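Local coordinates for protein putative endo-1,4-beta-xylanase (Bacteroides thetaiotaomicron VPI-5482, PDB 5MSX) that probably hydrolyses O-glycosidic bonds in plant pectin, as a calcium-binding glycoside hydrolase of family 43 from a gut bacterium, at residues L214-I217 with K222-Y225; A275-G280 with T284-Y289; K294-E297 with I301-V304. One frame throughout, in Å; residues are numbered along the deposited sequence. Where two conformers were deposited one is given.

In the fold
Followed from the N terminus, the three contacts come in series, each closing a short turn before the next opens; none nests or crosses. Contact 1 closes the hairpin of strands 210-217 and 224-230, and contact 2 that of strands 272-278 and 287-293. These belong to consecutive antiparallel sheets, two neighbouring blades of the family 43 beta-propeller. Contact 3 folds the chain back on itself just after strand 287-293 ends. Contact 1 is the hub: Y223 CE2 packs on L277 CD2 of contact 2 at 4.0 Å, and L214 CD1 meets I301 CD1 of contact 3. Contacts 2 and 3 do not touch, their nearest atoms being about 6 Å apart.

Contact 1: residues L214-I217 with K222-Y225; sequences LYTI and KYQY
Rotation of T216 to a chi1 of 73° puts OG1 between the backbone N and the carbonyl carbon and brings CG2 beside the backbone N, where the methyl sits over one face of the Y225 ring. Y225 turns to meet it with a chi1 of -96°, well off a staggered value, so that its ring comes back across strand 210-217. This is a CH-pi contact, with CG2 3.7 Å from the ring centroid and displaced toward the rim, closest to CZ. The same ring brings its CD1 to 3.5 Å from Y215 O, and L214 CB packs obliquely against the same CD1 of Y225. Y223 approaches T216 differently, edge on: its CE1 lies 3.6 Å from T216 CB, with T216 OG1 in the plane of the ring. Behind these side chains the backbones form the turn end of the beta hairpin of strands 210-217 and 224-230, within one four-stranded blade of the propeller. I217 and Q224 make the hydrogen-bonded pair, I217 N reaching Q224 O at 2.8 Å and Q224 N reaching I217 O at 2.9 Å; T216 and Y225 are the non-hydrogen-bonded pair beside it. Two polar ends reach the predicted proton donor: T216 OG1 bonds to the backbone N of E200, and Y223 OH makes a weak hydrogen bond to its carboxylate. Y225 OH is fixed between G201 O and G261 N, and on the other face of the sheet Q224 NE2 bonds to T248 OG1.

Contact 2: residues A275-G280 with T284-Y289; sequences AYLEFG and TNRQTY. With EDO (1,2-ethanediol), chain B; EDO (1,2-ethanediol), chain U.
E278 OE2 is gripped twice: G280 N donates to it over 2.8 Å from above the carboxylate plane, and a water donates to it from 2.8 Å and also to Y289 OH, linking the two strands. The carboxylate reaches this place through a bend at chi2 (-92°), and its other oxygen, OE1, takes a salt bridge from R349 and the N-H of F256, so the whole group is pinned. Nearer the backbone, E278 CB packs obliquely against Y289 CE1 at 3.5 Å, while the phenol end of Y289 also bonds to F25 O. Y276 completes this face of the sheet. Its chi1 of 58° lays the ring toward the partner strand, and Y289 CB sits over that ring 4.0 Å from the centroid, a CH-pi contact. Underneath, Y276 and Y289 exchange two nearly straight backbone bonds. Pairing beyond L277 and T288 becomes looser: E278 N still reaches Q287 O, but with a bent N-H direction. At G280 the chain turns with positive phi, and a CB there would collide with N285 O. On the face of L277 and T288, L277 reaches out to R286 in the turn, with CD2 3.8 Å from NH1. The guanidinium holds D53 by a salt bridge through NE, and its NH2 bonds to O2 of an ethanediol at 2.9 Å, with NH1 adding a weak bond. That diol is also hydrogen-bonded to D36, the predicted proton acceptor, whose side chain is about 4 Å from that of L277 at the nearest atoms. The arrangement is a beta hairpin of a propeller blade whose turn end lies at the active-site pocket, as in family 43 glycoside hydrolases.

Contact 3: residues K294-E297 with I301-V304; sequences KFNE and IRPV. With EDO (1,2-ethanediol), chain D.
K294 O accepts from R302 N at 2.8 Å, while K294 N reaches R302 O indirectly, through an ethanediol hydroxyl, O1, which in turn donates to R302 O at 2.7 Å. K294 CB also comes to 4.1 Å from R302 CD. Next comes F295, whose CE2 packs on I301 CG1 at 3.7 Å, the two side chains running side by side. The ring sits at the junction of two blades, meeting Y212 and, in a cation-pi contact, R207 of one, and Y272 edge-to-face of the next. With a single backbone bridge, F295 to I301, this is a tight chain reversal following strand 287-293, not a full hairpin. N296 comes last, crossing R302 at about a right angle. R302 bends at chi3 (51°), returning NH1 to a lone pair of N296 OD1 at 3.0 Å; the acceptor lies at the guanidinium edge, the amide and guanidinium planes 73° apart. N296 ND2 meanwhile bonds to T300 OG1 within the turn. With an alanine here, R302 NH1 would probably lose its acceptor, leaving the guanidinium free to swing and T300 OG1 without its amide partner.

Contact 1: residues L214-I217 with K222-Y225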
loop_
_atom_site.group_PDB
_atom_site.type_symbol
_atom_site.label_atom_id
_atom_site.label_comp_id
_atom_site.label_asym_id
_atom_site.label_seq_id
_atom_site.Cartn_x
_atom_site.Cartn_y
_atom_site.Cartn_z
ATOM N N LEU C 214 -24.345 -7.704 9.446
ATOM C CA LEU C 214 -25.734 -7.257 9.348
ATOM C C LEU C 214 -26.091 -7.197 7.882
ATOM O O LEU C 214 -25.296 -6.699 7.079
ATOM C CB LEU C 214 -25.896 -5.830 9.945
ATOM C CG LEU C 214 -25.845 -5.629 11.468
ATOM C CD1 LEU C 214 -24.567 -6.136 12.094
ATOM C CD2 LEU C 214 -26.019 -4.145 11.762
ATOM N N TYR C 215 -27.295 -7.654 7.551
ATOM C CA TYR C 215 -27.739 -7.762 6.173
ATOM C C TYR C 215 -29.236 -7.396 6.084
ATOM O O TYR C 215 -30.004 -7.668 7.008
ATOM C CB TYR C 215 -27.445 -9.186 5.673
ATOM C CG TYR C 215 -28.171 -10.294 6.420
ATOM C CD1 TYR C 215 -27.687 -10.790 7.622
ATOM C CD2 TYR C 215 -29.345 -10.844 5.915
ATOM C CE1 TYR C 215 -28.369 -11.775 8.316
ATOM C CE2 TYR C 215 -30.033 -11.849 6.600
ATOM C CZ TYR C 215 -29.550 -12.307 7.787
ATOM O OH TYR C 215 -30.250 -13.284 8.460
ATOM N N THR C 216 -29.642 -6.752 5.002
ATOM C CA THR C 216 -31.068 -6.431 4.814
ATOM C C THR C 216 -31.854 -7.610 4.317
ATOM O O THR C 216 -31.302 -8.535 3.696
ATOM C CB THR C 216 -31.343 -5.246 3.837
ATOM O OG1 THR C 216 -31.101 -5.623 2.452
ATOM C CG2 THR C 216 -30.548 -4.046 4.236
ATOM N N ILE C 217 -33.134 -7.581 4.678
ATOM C CA ILE C 217 -34.180 -8.462 4.192
ATOM C C ILE C 217 -35.373 -7.568 3.749
ATOM O O ILE C 217 -35.612 -6.527 4.358
ATOM C CB ILE C 217 -34.568 -9.413 5.342
ATOM C CG1 ILE C 217 -33.469 -10.463 5.555
ATOM C CG2 ILE C 217 -35.907 -10.078 5.134
ATOM C CD1 ILE C 217 -32.957 -11.103 4.280
ATOM N N LYS C 222 -41.299 -3.033 3.888
ATOM C CA LYS C 222 -40.879 -4.298 4.551
ATOM C C LYS C 222 -39.376 -4.455 4.803
ATOM O O LYS C 222 -38.958 -5.474 5.295
ATOM C CB LYS C 222 -41.406 -5.527 3.806
ATOM C CG LYS C 222 -42.917 -5.567 3.625
ATOM C CD LYS C 222 -43.659 -5.855 4.922
ATOM C CE LYS C 222 -45.158 -5.593 4.769
ATOM N NZ LYS C 222 -45.923 -6.011 5.983
ATOM N N TYR C 223 -38.567 -3.450 4.485
ATOM C CA TYR C 223 -37.123 -3.465 4.781
ATOM C C TYR C 223 -36.882 -3.773 6.275
ATOM O O TYR C 223 -37.562 -3.204 7.146
ATOM C CB TYR C 223 -36.522 -2.110 4.463
ATOM C CG TYR C 223 -35.485 -2.004 3.376
ATOM C CD1 TYR C 223 -34.515 -3.006 3.191
ATOM C CD2 TYR C 223 -35.386 -0.850 2.606
ATOM C CE1 TYR C 223 -33.515 -2.869 2.235
ATOM C CE2 TYR C 223 -34.362 -0.699 1.653
ATOM C CZ TYR C 223 -33.433 -1.718 1.488
ATOM O OH TYR C 223 -32.417 -1.617 0.586
ATOM N N GLN C 224 -36.001 -4.732 6.546
ATOM C CA GLN C 224 -35.509 -5.038 7.884
ATOM C C GLN C 224 -33.996 -5.293 7.821
ATOM O O GLN C 224 -33.442 -5.652 6.752
ATOM C CB GLN C 224 -36.175 -6.276 8.446
ATOM C CG GLN C 224 -37.689 -6.220 8.505
ATOM C CD GLN C 224 -38.301 -7.557 8.919
ATOM O OE1 GLN C 224 -38.141 -8.535 8.242
ATOM N NE2 GLN C 224 -38.969 -7.586 10.040
ATOM N N TYR C 225 -33.335 -5.087 8.949
ATOM C CA TYR C 225 -31.966 -5.593 9.129
ATOM C C TYR C 225 -32.026 -6.782 10.069
ATOM O O TYR C 225 -32.691 -6.756 11.122
ATOM C CB TYR C 225 -31.002 -4.516 9.660
ATOM C CG TYR C 225 -30.181 -3.794 8.628
ATOM C CD1 TYR C 225 -29.087 -4.404 8.034
ATOM C CD2 TYR C 225 -30.492 -2.482 8.225
ATOM C CE1 TYR C 225 -28.310 -3.747 7.079
ATOM C CE2 TYR C 225 -29.726 -1.815 7.266
ATOM C CZ TYR C 225 -28.614 -2.458 6.704
ATOM O OH TYR C 225 -27.827 -1.832 5.749
#

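Contact 2: residues A275-G280 with T284-Y289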
loop_
_atom_site.group_PDB
_atom_site.type_symbol
_atom_site.label_atom_id
_atom_site.label_comp_id
_atom_site.label_asym_id
_atom_site.label_seq_id
_atom_site.Cartn_x
_atom_site.Cartn_y
_atom_site.Cartn_z
ATOM N N ALA C 275 -27.480 4.055 11.531
ATOM C CA ALA C 275 -28.121 4.971 10.593
ATOM C C ALA C 275 -28.893 4.142 9.633
ATOM O O ALA C 275 -28.420 3.080 9.227
ATOM C CB ALA C 275 -27.093 5.751 9.842
ATOM N N TYR C 276 -30.073 4.618 9.240
ATOM C CA TYR C 276 -30.930 3.855 8.329
ATOM C C TYR C 276 -31.771 4.770 7.437
ATOM O O TYR C 276 -32.125 5.878 7.805
ATOM C CB TYR C 276 -31.836 2.912 9.108
ATOM C CG TYR C 276 -32.730 3.624 10.107
ATOM C CD1 TYR C 276 -32.244 4.005 11.355
ATOM C CD2 TYR C 276 -34.059 3.928 9.807
ATOM C CE1 TYR C 276 -33.064 4.662 12.268
ATOM C CE2 TYR C 276 -34.867 4.596 10.714
ATOM C CZ TYR C 276 -34.370 4.954 11.943
ATOM O OH TYR C 276 -35.177 5.610 12.867
ATOM N N LEU C 277 -32.090 4.277 6.257
ATOM C CA LEU C 277 -33.075 4.955 5.424
ATOM C C LEU C 277 -34.464 4.597 5.937
ATOM O O LEU C 277 -34.631 3.575 6.627
ATOM C CB LEU C 277 -32.888 4.581 3.941
ATOM C CG LEU C 277 -33.294 3.173 3.519
ATOM C CD1 LEU C 277 -34.808 3.011 3.339
ATOM C CD2 LEU C 277 -32.569 2.789 2.215
ATOM N N GLU C 278 -35.454 5.426 5.552
ATOM C CA GLU C 278 -36.839 5.240 5.931
ATOM C C GLU C 278 -37.679 5.424 4.663
ATOM O O GLU C 278 -37.276 6.164 3.756
ATOM C CB GLU C 278 -37.235 6.209 7.060
ATOM C CG GLU C 278 -38.497 5.810 7.863
ATOM C CD GLU C 278 -39.812 6.410 7.316
ATOM O OE1 GLU C 278 -40.905 6.014 7.841
ATOM O OE2 GLU C 278 -39.765 7.283 6.377
ATOM N N PHE C 279 -38.771 4.665 4.564
ATOM C CA PHE C 279 -39.655 4.635 3.363
ATOM C C PHE C 279 -39.975 6.022 2.756
ATOM O O PHE C 279 -40.007 6.190 1.536
ATOM C CB PHE C 279 -40.961 3.870 3.684
ATOM C CG PHE C 279 -41.926 3.804 2.523
ATOM C CD1 PHE C 279 -41.699 2.929 1.460
ATOM C CD2 PHE C 279 -43.054 4.625 2.490
ATOM C CE1 PHE C 279 -42.578 2.867 0.399
ATOM C CE2 PHE C 279 -43.939 4.571 1.420
ATOM C CZ PHE C 279 -43.706 3.688 0.376
ATOM N N GLY C 280 -40.187 7.008 3.619
ATOM C CA GLY C 280 -40.345 8.376 3.210
ATOM C C GLY C 280 -41.578 8.602 2.360
ATOM O O GLY C 280 -42.688 8.170 2.726
ATOM N N THR C 284 -37.678 6.605 -4.545
ATOM C CA THR C 284 -36.402 7.201 -4.160
ATOM C C THR C 284 -36.639 8.593 -3.589
ATOM O O THR C 284 -36.067 9.560 -4.063
ATOM C CB THR C 284 -35.451 7.282 -5.378
ATOM O OG1 THR C 284 -36.159 7.836 -6.480
ATOM C CG2 THR C 284 -34.947 5.921 -5.789
ATOM N N ASN C 285 -37.500 8.690 -2.590
ATOM C CA ASN C 285 -37.723 9.910 -1.847
ATOM C C ASN C 285 -37.603 9.527 -0.362
ATOM O O ASN C 285 -38.530 9.667 0.410
ATOM C CB ASN C 285 -39.103 10.497 -2.164
ATOM C CG ASN C 285 -39.274 10.797 -3.636
ATOM O OD1 ASN C 285 -38.550 11.586 -4.190
ATOM N ND2 ASN C 285 -40.197 10.123 -4.270
ATOM N N ARG C 286 -36.432 9.030 -0.005
ATOM C CA ARG C 286 -36.154 8.537 1.333
ATOM C C ARG C 286 -35.331 9.574 2.078
ATOM O O ARG C 286 -34.650 10.395 1.477
ATOM C CB ARG C 286 -35.406 7.204 1.236
ATOM C CG ARG C 286 -36.189 6.146 0.479
ATOM C CD ARG C 286 -35.329 5.015 -0.053
ATOM N NE ARG C 286 -34.378 5.444 -1.084
ATOM C CZ ARG C 286 -33.558 4.601 -1.715
ATOM N NH1 ARG C 286 -33.575 3.310 -1.422
ATOM N NH2 ARG C 286 -32.720 5.039 -2.637
ATOM N N GLN C 287 -35.389 9.527 3.398
ATOM C CA GLN C 287 -34.450 10.263 4.247
ATOM C C GLN C 287 -33.793 9.296 5.200
ATOM O O GLN C 287 -34.215 8.129 5.288
ATOM C CB GLN C 287 -35.153 11.402 4.972
ATOM C CG GLN C 287 -35.506 12.540 4.046
ATOM C CD GLN C 287 -35.979 13.769 4.806
ATOM O OE1 GLN C 287 -37.069 13.769 5.356
ATOM N NE2 GLN C 287 -35.150 14.811 4.856
ATOM N N THR C 288 -32.743 9.781 5.877
ATOM C CA THR C 288 -31.873 8.962 6.743
ATOM C C THR C 288 -31.987 9.459 8.167
ATOM O O THR C 288 -32.070 10.675 8.401
ATOM C CB THR C 288 -30.407 8.911 6.255
ATOM O OG1 THR C 288 -30.341 8.150 5.046
ATOM C CG2 THR C 288 -29.457 8.224 7.286
ATOM N N TYR C 289 -32.073 8.509 9.101
ATOM C CA TYR C 289 -32.225 8.774 10.528
ATOM C C TYR C 289 -31.146 8.018 11.295
ATOM O O TYR C 289 -30.621 7.011 10.800
ATOM C CB TYR C 289 -33.611 8.294 11.000
ATOM C CG TYR C 289 -34.726 9.028 10.274
ATOM C CD1 TYR C 289 -35.136 8.618 9.018
ATOM C CD2 TYR C 289 -35.283 10.177 10.795
ATOM C CE1 TYR C 289 -36.110 9.296 8.325
ATOM C CE2 TYR C 289 -36.290 10.863 10.107
ATOM C CZ TYR C 289 -36.693 10.417 8.861
ATOM O OH TYR C 289 -37.700 11.058 8.138
HETATM C C1 EDO B . -41.451 9.619 -7.378
HETATM O O1 EDO B . -40.942 10.935 -7.134
HETATM C C2 EDO B . -40.517 8.853 -8.308
HETATM O O2 EDO B . -39.160 9.314 -8.213
HETATM C C1 EDO U . -31.125 1.351 -4.825
HETATM O O1 EDO U . -31.162 0.453 -3.706
HETATM C C2 EDO U . -30.459 2.650 -4.442
HETATM O O2 EDO U . -30.755 2.934 -3.085
HETATM O O HOH W 1 -38.393 9.588 5.657
#

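Contact 3: residues K294-E297 with I301-V304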
loop_
_atom_site.group_PDB
_atom_site.type_symbol
_atom_site.label_atom_id
_atom_site.label_comp_id
_atom_site.label_asym_id
_atom_site.label_seq_id
_atom_site.Cartn_x
_atom_site.Cartn_y
_atom_site.Cartn_z
ATOM N N LYS C 294 -27.061 -0.588 20.891
ATOM C CA LYS C 294 -26.603 -1.123 22.175
ATOM C C LYS C 294 -26.462 -2.634 22.097
ATOM O O LYS C 294 -27.067 -3.313 21.241
ATOM C CB LYS C 294 -27.565 -0.752 23.306
ATOM C CG LYS C 294 -27.620 0.747 23.564
ATOM C CD LYS C 294 -28.452 1.072 24.790
ATOM C CE LYS C 294 -28.612 2.572 24.952
ATOM N NZ LYS C 294 -28.934 2.909 26.366
ATOM N N PHE C 295 -25.638 -3.141 23.006
ATOM C CA PHE C 295 -25.303 -4.549 23.077
ATOM C C PHE C 295 -25.642 -5.065 24.477
ATOM O O PHE C 295 -25.526 -4.334 25.473
ATOM C CB PHE C 295 -23.802 -4.773 22.803
ATOM C CG PHE C 295 -23.339 -4.261 21.467
ATOM C CD1 PHE C 295 -22.978 -2.934 21.307
ATOM C CD2 PHE C 295 -23.255 -5.108 20.372
ATOM C CE1 PHE C 295 -22.574 -2.443 20.067
ATOM C CE2 PHE C 295 -22.836 -4.643 19.134
ATOM C CZ PHE C 295 -22.505 -3.301 18.973
ATOM N N ASN C 296 -26.033 -6.330 24.538
ATOM C CA ASN C 296 -26.119 -7.059 25.795
ATOM C C ASN C 296 -24.735 -7.556 26.153
ATOM O O ASN C 296 -23.795 -7.509 25.317
ATOM C CB ASN C 296 -27.049 -8.219 25.651
ATOM C CG ASN C 296 -28.443 -7.800 25.281
ATOM O OD1 ASN C 296 -29.060 -6.983 25.972
ATOM N ND2 ASN C 296 -28.975 -8.385 24.207
ATOM N N GLU C 297 -24.566 -8.024 27.390
ATOM C CA GLU C 297 -23.227 -8.407 27.858
ATOM C C GLU C 297 -22.587 -9.547 27.063
ATOM O O GLU C 297 -21.357 -9.560 26.886
ATOM C CB GLU C 297 -23.226 -8.778 29.350
ATOM C CG GLU C 297 -21.865 -9.286 29.900
ATOM C CD GLU C 297 -20.695 -8.308 29.711
ATOM O OE1 GLU C 297 -20.904 -7.130 29.296
ATOM O OE2 GLU C 297 -19.524 -8.704 29.987
ATOM N N ILE C 301 -26.673 -7.962 19.790
ATOM C CA ILE C 301 -27.173 -6.605 19.518
ATOM C C ILE C 301 -28.602 -6.485 20.029
ATOM O O ILE C 301 -29.443 -7.363 19.753
ATOM C CB ILE C 301 -27.147 -6.269 18.005
ATOM C CG1 ILE C 301 -25.715 -6.271 17.468
ATOM C CG2 ILE C 301 -27.801 -4.924 17.733
ATOM C CD1 ILE C 301 -25.617 -6.260 15.952
ATOM N N ARG C 302 -28.888 -5.410 20.759
ATOM C CA ARG C 302 -30.264 -5.156 21.190
ATOM C C ARG C 302 -31.044 -4.570 20.016
ATOM O O ARG C 302 -30.557 -3.625 19.386
ATOM C CB ARG C 302 -30.303 -4.200 22.380
ATOM C CG ARG C 302 -29.563 -4.740 23.623
ATOM C CD ARG C 302 -29.729 -3.854 24.870
ATOM N NE ARG C 302 -31.141 -3.544 25.126
ATOM C CZ ARG C 302 -32.056 -4.413 25.522
ATOM N NH1 ARG C 302 -31.744 -5.688 25.784
ATOM N NH2 ARG C 302 -33.306 -4.002 25.674
ATOM N N PRO C 303 -32.239 -5.119 19.707
ATOM C CA PRO C 303 -33.020 -4.526 18.598
ATOM C C PRO C 303 -33.150 -3.017 18.781
ATOM O O PRO C 303 -33.386 -2.543 19.898
ATOM C CB PRO C 303 -34.373 -5.244 18.698
ATOM C CG PRO C 303 -34.028 -6.577 19.261
ATOM C CD PRO C 303 -32.874 -6.347 20.216
ATOM N N VAL C 304 -32.959 -2.268 17.702
ATOM C CA VAL C 304 -32.837 -0.814 17.791
ATOM C C VAL C 304 -34.185 -0.170 18.087
ATOM O O VAL C 304 -35.157 -0.511 17.476
ATOM C CB VAL C 304 -32.267 -0.207 16.490
ATOM C CG1 VAL C 304 -32.200 1.320 16.601
ATOM C CG2 VAL C 304 -30.880 -0.778 16.225
HETATM C C1 EDO D . -30.370 -0.493 21.219
HETATM O O1 EDO D . -30.002 -1.094 19.956
HETATM C C2 EDO D . -31.583 0.419 21.259
HETATM O O2 EDO D . -31.477 1.534 20.318
#